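Local coordinates for protein putative cytosine/guanine deaminase (Unidentified, PDB 2PAJ) that hydrolytically deaminates 2-amino-4-hydroxypteridines such as isoxanthopterin, releasing ammonium, and carries a zinc ion in an amidohydrolase barrel, at residues F115-R120 and I152-E156; L109-R114 and E477-V482; K159-R163 and S448-V453; P70-N74 and S129-T133. All coordinates share one frame; numbering follows the deposited sequence.

Contact 1: residues F115-R120 and I152-E156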
loop_
_atom_site.group_PDB
_atom_site.type_symbol
_atom_site.label_atom_id
_atom_site.label_comp_id
_atom_site.label_asym_id
_atom_site.label_seq_id
_atom_site.Cartn_x
_atom_site.Cartn_y
_atom_site.Cartn_z
ATOM N N PHE A 115 11.219 1.692 -16.121
ATOM C CA PHE A 115 10.197 2.081 -15.156
ATOM C C PHE A 115 9.167 0.969 -15.050
ATOM O O PHE A 115 8.741 0.589 -13.963
ATOM C CB PHE A 115 9.492 3.360 -15.601
ATOM C CG PHE A 115 8.540 3.914 -14.573
ATOM C CD1 PHE A 115 9.016 4.629 -13.481
ATOM C CD2 PHE A 115 7.177 3.707 -14.685
ATOM C CE1 PHE A 115 8.164 5.124 -12.522
ATOM C CE2 PHE A 115 6.305 4.199 -13.728
ATOM C CZ PHE A 115 6.799 4.912 -12.641
ATOM N N ARG A 116 8.783 0.444 -16.203
ATOM C CA ARG A 116 7.793 -0.624 -16.287
ATOM C C ARG A 116 8.219 -1.904 -15.556
ATOM O O ARG A 116 7.396 -2.577 -14.932
ATOM C CB ARG A 116 7.537 -0.924 -17.761
ATOM C CG ARG A 116 6.361 -1.812 -18.029
ATOM C CD ARG A 116 5.674 -1.307 -19.265
ATOM N NE ARG A 116 4.232 -1.269 -19.091
ATOM C CZ ARG A 116 3.428 -0.465 -19.775
ATOM N NH1 ARG A 116 3.937 0.372 -20.680
ATOM N NH2 ARG A 116 2.118 -0.500 -19.559
ATOM N N LEU A 117 9.506 -2.227 -15.652
ATOM C CA LEU A 117 10.060 -3.408 -15.020
ATOM C C LEU A 117 10.065 -3.273 -13.503
ATOM O O LEU A 117 9.640 -4.181 -12.794
ATOM C CB LEU A 117 11.486 -3.640 -15.506
ATOM C CG LEU A 117 12.148 -4.933 -15.036
ATOM C CD1 LEU A 117 11.500 -6.142 -15.722
ATOM C CD2 LEU A 117 13.629 -4.866 -15.355
ATOM N N ALA A 118 10.548 -2.136 -13.010
ATOM C CA ALA A 118 10.605 -1.882 -11.576
ATOM C C ALA A 118 9.223 -1.996 -10.944
ATOM O O ALA A 118 9.059 -2.579 -9.870
ATOM C CB ALA A 118 11.177 -0.496 -11.319
ATOM N N ALA A 119 8.234 -1.429 -11.622
ATOM C CA ALA A 119 6.859 -1.440 -11.156
ATOM C C ALA A 119 6.346 -2.856 -11.131
ATOM O O ALA A 119 5.734 -3.281 -10.150
ATOM C CB ALA A 119 5.995 -0.593 -12.068
ATOM N N ARG A 120 6.594 -3.594 -12.210
ATOM C CA ARG A 120 6.132 -4.971 -12.274
ATOM C C ARG A 120 6.731 -5.774 -11.121
ATOM O O ARG A 120 6.009 -6.417 -10.366
ATOM C CB ARG A 120 6.492 -5.598 -13.624
ATOM C CG ARG A 120 5.823 -6.949 -13.863
ATOM C CD ARG A 120 5.826 -7.298 -15.347
ATOM N NE ARG A 120 5.396 -8.670 -15.632
ATOM C CZ ARG A 120 4.191 -9.161 -15.350
ATOM N NH1 ARG A 120 3.281 -8.393 -14.772
ATOM N NH2 ARG A 120 3.899 -10.421 -15.645
ATOM N N ILE A 152 1.650 3.748 -17.190
ATOM C CA ILE A 152 2.334 2.490 -16.957
ATOM C C ILE A 152 1.952 1.828 -15.626
ATOM O O ILE A 152 1.674 0.623 -15.579
ATOM C CB ILE A 152 3.865 2.707 -17.009
ATOM C CG1 ILE A 152 4.265 3.206 -18.406
ATOM C CG2 ILE A 152 4.580 1.429 -16.642
ATOM C CD1 ILE A 152 5.661 3.777 -18.483
ATOM N N LEU A 153 1.930 2.614 -14.551
ATOM C CA LEU A 153 1.589 2.087 -13.241
ATOM C C LEU A 153 0.191 1.467 -13.203
ATOM O O LEU A 153 0.022 0.365 -12.667
ATOM C CB LEU A 153 1.720 3.178 -12.178
ATOM C CG LEU A 153 3.139 3.566 -11.744
ATOM C CD1 LEU A 153 3.100 4.600 -10.625
ATOM C CD2 LEU A 153 3.871 2.341 -11.275
ATOM N N PHE A 154 -0.806 2.154 -13.762
ATOM C CA PHE A 154 -2.175 1.626 -13.785
ATOM C C PHE A 154 -2.266 0.395 -14.694
ATOM O O PHE A 154 -3.022 -0.537 -14.435
ATOM C CB PHE A 154 -3.161 2.697 -14.270
ATOM C CG PHE A 154 -3.597 3.661 -13.201
ATOM C CD1 PHE A 154 -4.401 3.241 -12.147
ATOM C CD2 PHE A 154 -3.206 4.990 -13.251
ATOM C CE1 PHE A 154 -4.812 4.142 -11.151
ATOM C CE2 PHE A 154 -3.599 5.900 -12.279
ATOM C CZ PHE A 154 -4.407 5.484 -11.219
ATOM N N GLU A 155 -1.485 0.394 -15.760
ATOM C CA GLU A 155 -1.496 -0.718 -16.691
ATOM C C GLU A 155 -1.005 -1.972 -15.998
ATOM O O GLU A 155 -1.664 -3.014 -16.027
ATOM C CB GLU A 155 -0.609 -0.410 -17.903
ATOM C CG GLU A 155 -1.171 0.696 -18.789
ATOM C CD GLU A 155 -0.240 1.080 -19.920
ATOM O OE1 GLU A 155 -0.019 0.241 -20.823
ATOM O OE2 GLU A 155 0.277 2.221 -19.907
ATOM N N GLU A 156 0.154 -1.861 -15.362
ATOM C CA GLU A 156 0.747 -2.988 -14.665
ATOM C C GLU A 156 -0.134 -3.516 -13.540
ATOM O O GLU A 156 -0.348 -4.723 -13.423
ATOM C CB GLU A 156 2.128 -2.588 -14.131
ATOM C CG GLU A 156 3.135 -2.342 -15.235
ATOM C CD GLU A 156 3.217 -3.515 -16.207
ATOM O OE1 GLU A 156 3.534 -4.643 -15.764
ATOM O OE2 GLU A 156 2.951 -3.317 -17.413
#
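F115 and A119 of helix 112-127 pack on I152 and L153 of helix 149-159, two successive outer helices of the amidohydrolase TIM barrel; the short segments approach to 9.7 Å between axes and cross at -43°. The tight part is apolar. F115 sets CG anti to its backbone N (chi1 -173°), which sends the ring across edge-first: I152 CG2 lies 4.0 Å from F115 CD2 close to the ring plane, and L153 CG is 3.8 Å from F115 CE2. One turn on, A119 CB meets L153 CD2 at 3.7 Å. L153 also touches F164 and L166 of strand 163-168, so this layer joins both helices to the barrel wall.

The other flank is charged and partly exposed. R116 bends along its chain over I152, whose CG2 sits beneath one guanidinium face, 3.7 Å from R116 NE. That same NE gives E156 OE2 a nearly straight bond of 2.9 Å (168°), in the guanidinium plane but from above the carboxylate, the two flat groups standing almost perpendicular. E156 is buried, and the neighbouring arginines probably favour its ionised form. A weak second bridge, from R116 NH2 to E155, is less securely placed. R120 runs extended past the other carboxylate oxygen, and its NH1 makes only a long salt bridge of 3.9 Å to E156 OE1.

Contact 2: residues L109-R114 and E477-V482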
loop_
_atom_site.group_PDB
_atom_site.type_symbol
_atom_site.label_atom_id
_atom_site.label_comp_id
_atom_site.label_asym_id
_atom_site.label_seq_id
_atom_site.Cartn_x
_atom_site.Cartn_y
_atom_site.Cartn_z
ATOM N N LEU A 109 18.197 7.757 -14.826
ATOM C CA LEU A 109 18.445 6.688 -15.804
ATOM C C LEU A 109 17.215 5.834 -16.105
ATOM O O LEU A 109 17.306 4.846 -16.848
ATOM C CB LEU A 109 19.565 5.749 -15.337
ATOM C CG LEU A 109 20.805 6.326 -14.661
ATOM C CD1 LEU A 109 21.826 5.210 -14.504
ATOM C CD2 LEU A 109 21.372 7.471 -15.476
ATOM N N PHE A 110 16.073 6.188 -15.524
ATOM C CA PHE A 110 14.861 5.420 -15.779
ATOM C C PHE A 110 14.170 5.832 -17.070
ATOM O O PHE A 110 14.083 7.015 -17.387
ATOM C CB PHE A 110 13.908 5.522 -14.584
ATOM C CG PHE A 110 14.286 4.604 -13.455
ATOM C CD1 PHE A 110 15.339 4.923 -12.604
ATOM C CD2 PHE A 110 13.648 3.380 -13.307
ATOM C CE1 PHE A 110 15.756 4.038 -11.634
ATOM C CE2 PHE A 110 14.051 2.485 -12.347
ATOM C CZ PHE A 110 15.114 2.811 -11.499
ATOM N N ASP A 111 13.698 4.842 -17.821
ATOM C CA ASP A 111 13.034 5.100 -19.093
ATOM C C ASP A 111 11.736 4.297 -19.187
ATOM O O ASP A 111 11.169 3.887 -18.178
ATOM C CB ASP A 111 13.972 4.720 -20.247
ATOM C CG ASP A 111 14.017 3.213 -20.502
ATOM O OD1 ASP A 111 13.969 2.442 -19.524
ATOM O OD2 ASP A 111 14.111 2.792 -21.681
ATOM N N GLU A 112 11.268 4.088 -20.408
ATOM C CA GLU A 112 10.048 3.325 -20.664
ATOM C C GLU A 112 10.160 1.931 -20.053
ATOM O O GLU A 112 9.575 1.624 -19.013
ATOM C CB GLU A 112 9.852 3.201 -22.183
ATOM C CG GLU A 112 8.736 2.271 -22.627
ATOM C CD GLU A 112 7.384 2.729 -22.125
ATOM O OE1 GLU A 112 7.255 3.931 -21.799
ATOM O OE2 GLU A 112 6.449 1.895 -22.068
ATOM N N ARG A 113 10.931 1.101 -20.746
ATOM C CA ARG A 113 11.193 -0.278 -20.384
ATOM C C ARG A 113 11.489 -0.455 -18.902
ATOM O O ARG A 113 10.832 -1.240 -18.211
ATOM C CB ARG A 113 12.376 -0.785 -21.217
ATOM C CG ARG A 113 12.873 -2.159 -20.833
ATOM C CD ARG A 113 12.012 -3.255 -21.469
ATOM N NE ARG A 113 11.965 -4.466 -20.640
ATOM C CZ ARG A 113 11.098 -4.674 -19.645
ATOM N NH1 ARG A 113 10.178 -3.755 -19.342
ATOM N NH2 ARG A 113 11.167 -5.799 -18.940
ATOM N N ARG A 114 12.485 0.282 -18.425
ATOM C CA ARG A 114 12.905 0.204 -17.040
ATOM C C ARG A 114 11.852 0.531 -16.002
ATOM O O ARG A 114 11.609 -0.272 -15.098
ATOM C CB ARG A 114 14.153 1.066 -16.837
ATOM C CG ARG A 114 15.371 0.457 -17.516
ATOM C CD ARG A 114 16.604 1.334 -17.435
ATOM N NE ARG A 114 17.754 0.686 -18.059
ATOM C CZ ARG A 114 18.920 1.282 -18.288
ATOM N NH1 ARG A 114 19.103 2.550 -17.947
ATOM N NH2 ARG A 114 19.907 0.603 -18.855
ATOM N N GLU A 477 23.256 -3.215 -16.628
ATOM C CA GLU A 477 23.211 -2.030 -17.482
ATOM C C GLU A 477 23.243 -0.801 -16.601
ATOM O O GLU A 477 24.058 0.101 -16.786
ATOM C CB GLU A 477 21.929 -2.023 -18.304
ATOM C CG GLU A 477 21.880 -3.060 -19.392
ATOM C CD GLU A 477 20.465 -3.318 -19.847
ATOM O OE1 GLU A 477 19.670 -2.351 -19.851
ATOM O OE2 GLU A 477 20.144 -4.481 -20.192
ATOM N N LEU A 478 22.330 -0.776 -15.644
ATOM C CA LEU A 478 22.237 0.316 -14.697
ATOM C C LEU A 478 23.600 0.607 -14.085
ATOM O O LEU A 478 24.104 1.734 -14.127
ATOM C CB LEU A 478 21.262 -0.064 -13.589
ATOM C CG LEU A 478 19.804 0.304 -13.826
ATOM C CD1 LEU A 478 18.931 -0.382 -12.792
ATOM C CD2 LEU A 478 19.661 1.809 -13.738
ATOM N N LEU A 479 24.192 -0.426 -13.507
ATOM C CA LEU A 479 25.487 -0.279 -12.878
ATOM C C LEU A 479 26.525 0.264 -13.851
ATOM O O LEU A 479 27.346 1.109 -13.479
ATOM C CB LEU A 479 25.939 -1.622 -12.297
ATOM C CG LEU A 479 25.123 -2.070 -11.078
ATOM C CD1 LEU A 479 25.530 -3.472 -10.644
ATOM C CD2 LEU A 479 25.324 -1.071 -9.949
ATOM N N ARG A 480 26.489 -0.209 -15.098
ATOM C CA ARG A 480 27.450 0.260 -16.097
ATOM C C ARG A 480 27.249 1.741 -16.343
ATOM O O ARG A 480 28.180 2.548 -16.218
ATOM C CB ARG A 480 27.278 -0.493 -17.414
ATOM C CG ARG A 480 27.930 -1.861 -17.434
ATOM C CD ARG A 480 28.007 -2.426 -18.847
ATOM N NE ARG A 480 28.908 -3.580 -18.923
ATOM C CZ ARG A 480 29.504 -3.996 -20.046
ATOM N NH1 ARG A 480 29.294 -3.348 -21.195
ATOM N NH2 ARG A 480 30.322 -5.050 -20.032
ATOM N N GLU A 481 26.014 2.089 -16.675
ATOM C CA GLU A 481 25.662 3.455 -16.963
ATOM C C GLU A 481 25.993 4.513 -15.914
ATOM O O GLU A 481 26.398 5.616 -16.276
ATOM C CB GLU A 481 24.194 3.511 -17.340
ATOM C CG GLU A 481 23.921 2.958 -18.716
ATOM C CD GLU A 481 22.437 2.920 -19.019
ATOM O OE1 GLU A 481 21.748 3.936 -18.737
ATOM O OE2 GLU A 481 21.962 1.885 -19.545
ATOM N N VAL A 482 25.839 4.215 -14.630
ATOM C CA VAL A 482 26.162 5.231 -13.621
ATOM C C VAL A 482 27.618 5.691 -13.689
ATOM O O VAL A 482 27.925 6.839 -13.359
ATOM C CB VAL A 482 25.925 4.738 -12.184
ATOM C CG1 VAL A 482 24.908 5.611 -11.514
ATOM C CG2 VAL A 482 25.475 3.294 -12.197
#
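R114 and E481 meet head-on from the two sides of the contact, their guanidinium and carboxylate planes 29° apart. R114 NH1 bonds E481 OE1 at 3.1 Å, while R114 NH2 takes E481 OE2; both oxygens lie close to the guanidinium plane, but both are met well out of the carboxylate plane, OE1 on its syn side. E477, one helical turn earlier, comes in at a slant and offers the anti lone pair of OE1 to R114 NH2 at 3.1 Å, so this nitrogen is held by two carboxylates. This salt-bridge network ties the start of helix 112-127, the first outer helix of the TIM barrel, to helix 464-483 at the C-terminal end of the chain. R114 reaches it as an extended chain, and its own backbone is fixed by the N-cap: D111 OD1 accepts from R114 N at 2.8 Å. R114 NH1 also donates to L109 O at 3.1 Å, in the guanidinium plane, which helps to fix the rotation of the group. L478 CD2 lies over one guanidinium face, 4.3 Å from R114 NH1. Beside the charges, L109 and E481 run alongside one another, antiparallel, L109 CD1 resting 4.1 Å from E481 CB, and the same methyl is 4.1 Å from L478 CD2.

Contact 3: residues K159-R163 and S448-V453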
loop_
_atom_site.group_PDB
_atom_site.type_symbol
_atom_site.label_atom_id
_atom_site.label_comp_id
_atom_site.label_asym_id
_atom_site.label_seq_id
_atom_site.Cartn_x
_atom_site.Cartn_y
_atom_site.Cartn_z
ATOM N N LYS A 159 -2.902 -5.489 -14.962
ATOM C CA LYS A 159 -2.516 -6.728 -15.618
ATOM C C LYS A 159 -2.494 -7.809 -14.551
ATOM O O LYS A 159 -2.760 -8.978 -14.828
ATOM C CB LYS A 159 -1.139 -6.590 -16.286
ATOM C CG LYS A 159 -1.201 -5.783 -17.578
ATOM C CD LYS A 159 0.153 -5.283 -18.060
ATOM C CE LYS A 159 1.002 -6.406 -18.608
ATOM N NZ LYS A 159 2.095 -5.867 -19.483
ATOM N N LEU A 160 -2.205 -7.394 -13.323
ATOM C CA LEU A 160 -2.133 -8.300 -12.189
ATOM C C LEU A 160 -3.461 -8.434 -11.462
ATOM O O LEU A 160 -3.612 -9.298 -10.600
ATOM C CB LEU A 160 -1.055 -7.825 -11.219
ATOM C CG LEU A 160 0.363 -7.797 -11.790
ATOM C CD1 LEU A 160 1.327 -7.231 -10.758
ATOM C CD2 LEU A 160 0.786 -9.194 -12.183
ATOM N N GLY A 161 -4.412 -7.572 -11.815
ATOM C CA GLY A 161 -5.738 -7.603 -11.219
ATOM C C GLY A 161 -5.859 -6.925 -9.871
ATOM O O GLY A 161 -6.834 -7.143 -9.152
ATOM N N LEU A 162 -4.882 -6.085 -9.545
ATOM C CA LEU A 162 -4.831 -5.382 -8.263
ATOM C C LEU A 162 -5.453 -3.989 -8.275
ATOM O O LEU A 162 -5.478 -3.319 -9.302
ATOM C CB LEU A 162 -3.371 -5.237 -7.810
ATOM C CG LEU A 162 -2.385 -6.384 -8.033
ATOM C CD1 LEU A 162 -1.001 -5.951 -7.605
ATOM C CD2 LEU A 162 -2.834 -7.615 -7.262
ATOM N N ARG A 163 -5.954 -3.554 -7.123
ATOM C CA ARG A 163 -6.511 -2.211 -7.009
ATOM C C ARG A 163 -5.279 -1.343 -6.862
ATOM O O ARG A 163 -4.385 -1.677 -6.089
ATOM C CB ARG A 163 -7.336 -2.029 -5.740
ATOM C CG ARG A 163 -8.530 -2.929 -5.546
ATOM C CD ARG A 163 -9.138 -2.604 -4.188
ATOM N NE ARG A 163 -10.231 -3.491 -3.843
ATOM C CZ ARG A 163 -11.430 -3.424 -4.401
ATOM N NH1 ARG A 163 -11.666 -2.500 -5.321
ATOM N NH2 ARG A 163 -12.378 -4.286 -4.054
ATOM N N SER A 448 -9.092 -10.528 -5.445
ATOM C CA SER A 448 -9.177 -9.091 -5.598
ATOM C C SER A 448 -10.471 -8.815 -6.346
ATOM O O SER A 448 -10.649 -9.218 -7.505
ATOM C CB SER A 448 -7.987 -8.540 -6.385
ATOM O OG SER A 448 -8.012 -7.121 -6.392
ATOM N N ALA A 449 -11.386 -8.137 -5.664
ATOM C CA ALA A 449 -12.668 -7.820 -6.258
ATOM C C ALA A 449 -13.345 -9.116 -6.719
ATOM O O ALA A 449 -13.953 -9.161 -7.794
ATOM C CB ALA A 449 -12.473 -6.865 -7.431
ATOM N N GLY A 450 -13.219 -10.165 -5.903
ATOM C CA GLY A 450 -13.841 -11.442 -6.205
ATOM C C GLY A 450 -13.187 -12.282 -7.283
ATOM O O GLY A 450 -13.746 -13.290 -7.721
ATOM N N LYS A 451 -12.010 -11.875 -7.735
ATOM C CA LYS A 451 -11.329 -12.645 -8.758
ATOM C C LYS A 451 -10.058 -13.236 -8.188
ATOM O O LYS A 451 -9.385 -12.617 -7.365
ATOM C CB LYS A 451 -11.044 -11.769 -9.976
ATOM C CG LYS A 451 -12.342 -11.391 -10.672
ATOM C CD LYS A 451 -12.178 -10.570 -11.939
ATOM C CE LYS A 451 -13.569 -10.310 -12.513
ATOM N NZ LYS A 451 -13.571 -9.562 -13.798
ATOM N N ARG A 452 -9.752 -14.457 -8.609
ATOM C CA ARG A 452 -8.571 -15.139 -8.124
ATOM C C ARG A 452 -7.309 -14.713 -8.869
ATOM O O ARG A 452 -7.019 -15.149 -9.983
ATOM C CB ARG A 452 -8.771 -16.653 -8.197
ATOM C CG ARG A 452 -7.695 -17.423 -7.472
ATOM C CD ARG A 452 -8.279 -18.602 -6.733
ATOM N NE ARG A 452 -7.225 -19.464 -6.212
ATOM C CZ ARG A 452 -7.421 -20.715 -5.827
ATOM N NH1 ARG A 452 -8.635 -21.247 -5.904
ATOM N NH2 ARG A 452 -6.404 -21.435 -5.385
ATOM N N VAL A 453 -6.559 -13.845 -8.210
ATOM C CA VAL A 453 -5.341 -13.294 -8.759
ATOM C C VAL A 453 -4.186 -14.246 -8.564
ATOM O O VAL A 453 -3.244 -14.255 -9.355
ATOM C CB VAL A 453 -5.017 -11.950 -8.082
ATOM C CG1 VAL A 453 -3.702 -11.378 -8.623
ATOM C CG2 VAL A 453 -6.168 -10.991 -8.309
#
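A side-chain-to-backbone hydrogen bond, from S448 to G161, and one light apolar touch join two turns here: the loop between helix 149-159 and strand 163-168 of the TIM barrel, and the tip of the hairpin formed by strands 442-448 and 451-455. The contact is small and lies away from the zinc site. On the barrel side the helix ends in a Schellman motif, with G161 as the C-prime residue at positive phi (81°). On the hairpin side a type I' turn runs from S448 to K451, closed by S448 N to K451 O at 2.9 Å and K451 N to S448 O at 3.0 Å.

S448 points its hydroxyl anti to its backbone N (chi1 -173°), toward the loop, where OG donates to G161 O at 3.0 Å in the carbonyl plane. V453, on the returning strand, brings its methyls to the same loop: CG2 lies 4.0 Å from G161 O, and CG1 meets L162 CD2 at 4.1 Å, though the place of this valine methyl is less certain, the two side chains crossing at about a right angle. L160 and L162 turn also to helix 112-127, where both touch L123.

R163, extended from CG to NE, reaches toward the hairpin tip. Its charge is answered by D413, which forms a salt bridge with R163 NH2 and also accepts from A449 N, so one carboxylate holds both the arginine and the turn; R163 NH1 bonds A211 O. Between these anchored groups the direct touch is slight, R163 NH2 standing 4.2 Å from A449 CA.

Contact 4: residues P70-N74 and S129-T133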
loop_
_atom_site.group_PDB
_atom_site.type_symbol
_atom_site.label_atom_id
_atom_site.label_comp_id
_atom_site.label_asym_id
_atom_site.label_seq_id
_atom_site.Cartn_x
_atom_site.Cartn_y
_atom_site.Cartn_z
ATOM N N PRO A 70 -7.764 -10.737 5.499
ATOM C CA PRO A 70 -8.279 -9.908 4.411
ATOM C C PRO A 70 -6.983 -9.523 3.680
ATOM O O PRO A 70 -5.934 -9.416 4.318
ATOM C CB PRO A 70 -8.942 -8.745 5.144
ATOM C CG PRO A 70 -8.200 -8.656 6.401
ATOM C CD PRO A 70 -8.008 -10.096 6.798
ATOM N N ALA A 71 -7.014 -9.374 2.359
ATOM C CA ALA A 71 -5.803 -9.016 1.615
ATOM C C ALA A 71 -5.182 -7.727 2.180
ATOM O O ALA A 71 -5.889 -6.868 2.698
ATOM C CB ALA A 71 -6.132 -8.857 0.133
ATOM N N TRP A 72 -3.863 -7.588 2.094
ATOM C CA TRP A 72 -3.214 -6.399 2.634
ATOM C C TRP A 72 -3.474 -5.139 1.816
ATOM O O TRP A 72 -3.752 -5.184 0.621
ATOM C CB TRP A 72 -1.691 -6.580 2.716
ATOM C CG TRP A 72 -1.221 -7.751 3.506
ATOM C CD1 TRP A 72 -0.629 -8.887 3.025
ATOM C CD2 TRP A 72 -1.365 -7.937 4.915
ATOM N NE1 TRP A 72 -0.410 -9.771 4.046
ATOM C CE2 TRP A 72 -0.851 -9.216 5.222
ATOM C CE3 TRP A 72 -1.887 -7.151 5.954
ATOM C CZ2 TRP A 72 -0.838 -9.731 6.526
ATOM C CZ3 TRP A 72 -1.878 -7.654 7.243
ATOM C CH2 TRP A 72 -1.356 -8.939 7.520
ATOM N N VAL A 73 -3.367 -4.008 2.496
ATOM C CA VAL A 73 -3.535 -2.700 1.896
ATOM C C VAL A 73 -2.249 -1.927 2.195
ATOM O O VAL A 73 -1.977 -1.566 3.338
ATOM C CB VAL A 73 -4.737 -1.950 2.509
ATOM C CG1 VAL A 73 -4.946 -0.626 1.794
ATOM C CG2 VAL A 73 -5.976 -2.802 2.413
ATOM N N ASN A 74 -1.449 -1.702 1.164
ATOM C CA ASN A 74 -0.203 -0.964 1.302
ATOM C C ASN A 74 -0.507 0.505 1.044
ATOM O O ASN A 74 -0.989 0.853 -0.022
ATOM C CB ASN A 74 0.821 -1.484 0.291
ATOM C CG ASN A 74 2.074 -0.643 0.245
ATOM O OD1 ASN A 74 2.875 -0.656 1.172
ATOM N ND2 ASN A 74 2.244 0.106 -0.841
ATOM N N SER A 129 2.508 -11.591 -1.373
ATOM C CA SER A 129 2.660 -11.423 0.067
ATOM C C SER A 129 1.237 -11.202 0.576
ATOM O O SER A 129 1.016 -10.836 1.729
ATOM C CB SER A 129 3.561 -10.222 0.414
ATOM O OG SER A 129 2.872 -8.993 0.327
ATOM N N GLY A 130 0.274 -11.421 -0.316
ATOM C CA GLY A 130 -1.122 -11.280 0.044
ATOM C C GLY A 130 -1.734 -9.901 -0.054
ATOM O O GLY A 130 -2.862 -9.697 0.375
ATOM N N CYS A 131 -0.992 -8.955 -0.614
ATOM C CA CYS A 131 -1.470 -7.585 -0.778
ATOM C C CYS A 131 -2.297 -7.446 -2.064
ATOM O O CYS A 131 -1.856 -7.855 -3.138
ATOM C CB CYS A 131 -0.272 -6.636 -0.807
ATOM S SG CYS A 131 -0.672 -4.913 -1.117
ATOM N N ALA A 132 -3.498 -6.879 -1.950
ATOM C CA ALA A 132 -4.370 -6.702 -3.113
ATOM C C ALA A 132 -4.560 -5.224 -3.508
ATOM O O ALA A 132 -4.902 -4.907 -4.649
ATOM C CB ALA A 132 -5.718 -7.356 -2.844
ATOM N N THR A 133 -4.331 -4.329 -2.549
ATOM C CA THR A 133 -4.453 -2.892 -2.764
ATOM C C THR A 133 -3.089 -2.264 -2.518
ATOM O O THR A 133 -2.577 -2.285 -1.407
ATOM C CB THR A 133 -5.458 -2.239 -1.801
ATOM O OG1 THR A 133 -6.638 -3.043 -1.717
ATOM C CG2 THR A 133 -5.839 -0.868 -2.307
#
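W72 keeps CG anti to its carbonyl carbon, and its chi1 (-56°) and chi2 (110°) together place the indole with its edge near S129, so closely modelled that the exact approach is doubtful; V73 sets CG1 anti to its backbone N (chi1 -176°), alongside T133. These are the first two parallel strands of the TIM barrel, 67-73 and 131-136, paired through a beta bulge. W72 N bonds G130 O at 2.9 Å; beyond it the register slips by one, and W72 O takes two donors, A132 N at 3.1 Å and, more weakly, T133 N at 3.3 Å. Parallel pairing then resumes at V73 and T133.

G130, with positive phi, is the C-prime residue of the Schellman motif that ends helix 112-127, so the chain enters its strand directly from this turn. On one face of the sheet W72 CB rests 3.8 Å from C131 CB, and the W72 side chain packs on M346, I347 and V350 of helix 346-359. On the other, V73 and T133 lie side by side and point the same way, V73 CG1 being 4.0 Å from T133 CB; M398 of helix 383-398 packs on V73.

N74 leads into the metal site. Its OD1 accepts from V335 N and its ND2 bonds H76 O weakly, H76 being a zinc ligand; its backbone is held by T133, whose O receives N74 N at 2.9 Å, nearly in line with the carbonyl bond.

Contacts 1 and 2 share helix 112-127 and touch where F110 CD2 lies 4.1 Å from F115 N. Contact 1 reaches contact 3 through R120 NH1, 3.7 Å from L160 CD2. Contact 3 adjoins contact 4, their centres about 11 Å apart, and R163 N probably bonds A132 O at 3.0 Å, carrying the barrel from its second strand to its third. Contact 4 is closest to the active site, the side chain of N74 being about 10 Å from the zinc ion, against about 13 Å for L153 of contact 1. Contact 2 is peripheral, its centre about 30 Å from those of contacts 3 and 4, although L478 stands about 10 Å from the probable substrate-binding Q81, side chain to side chain.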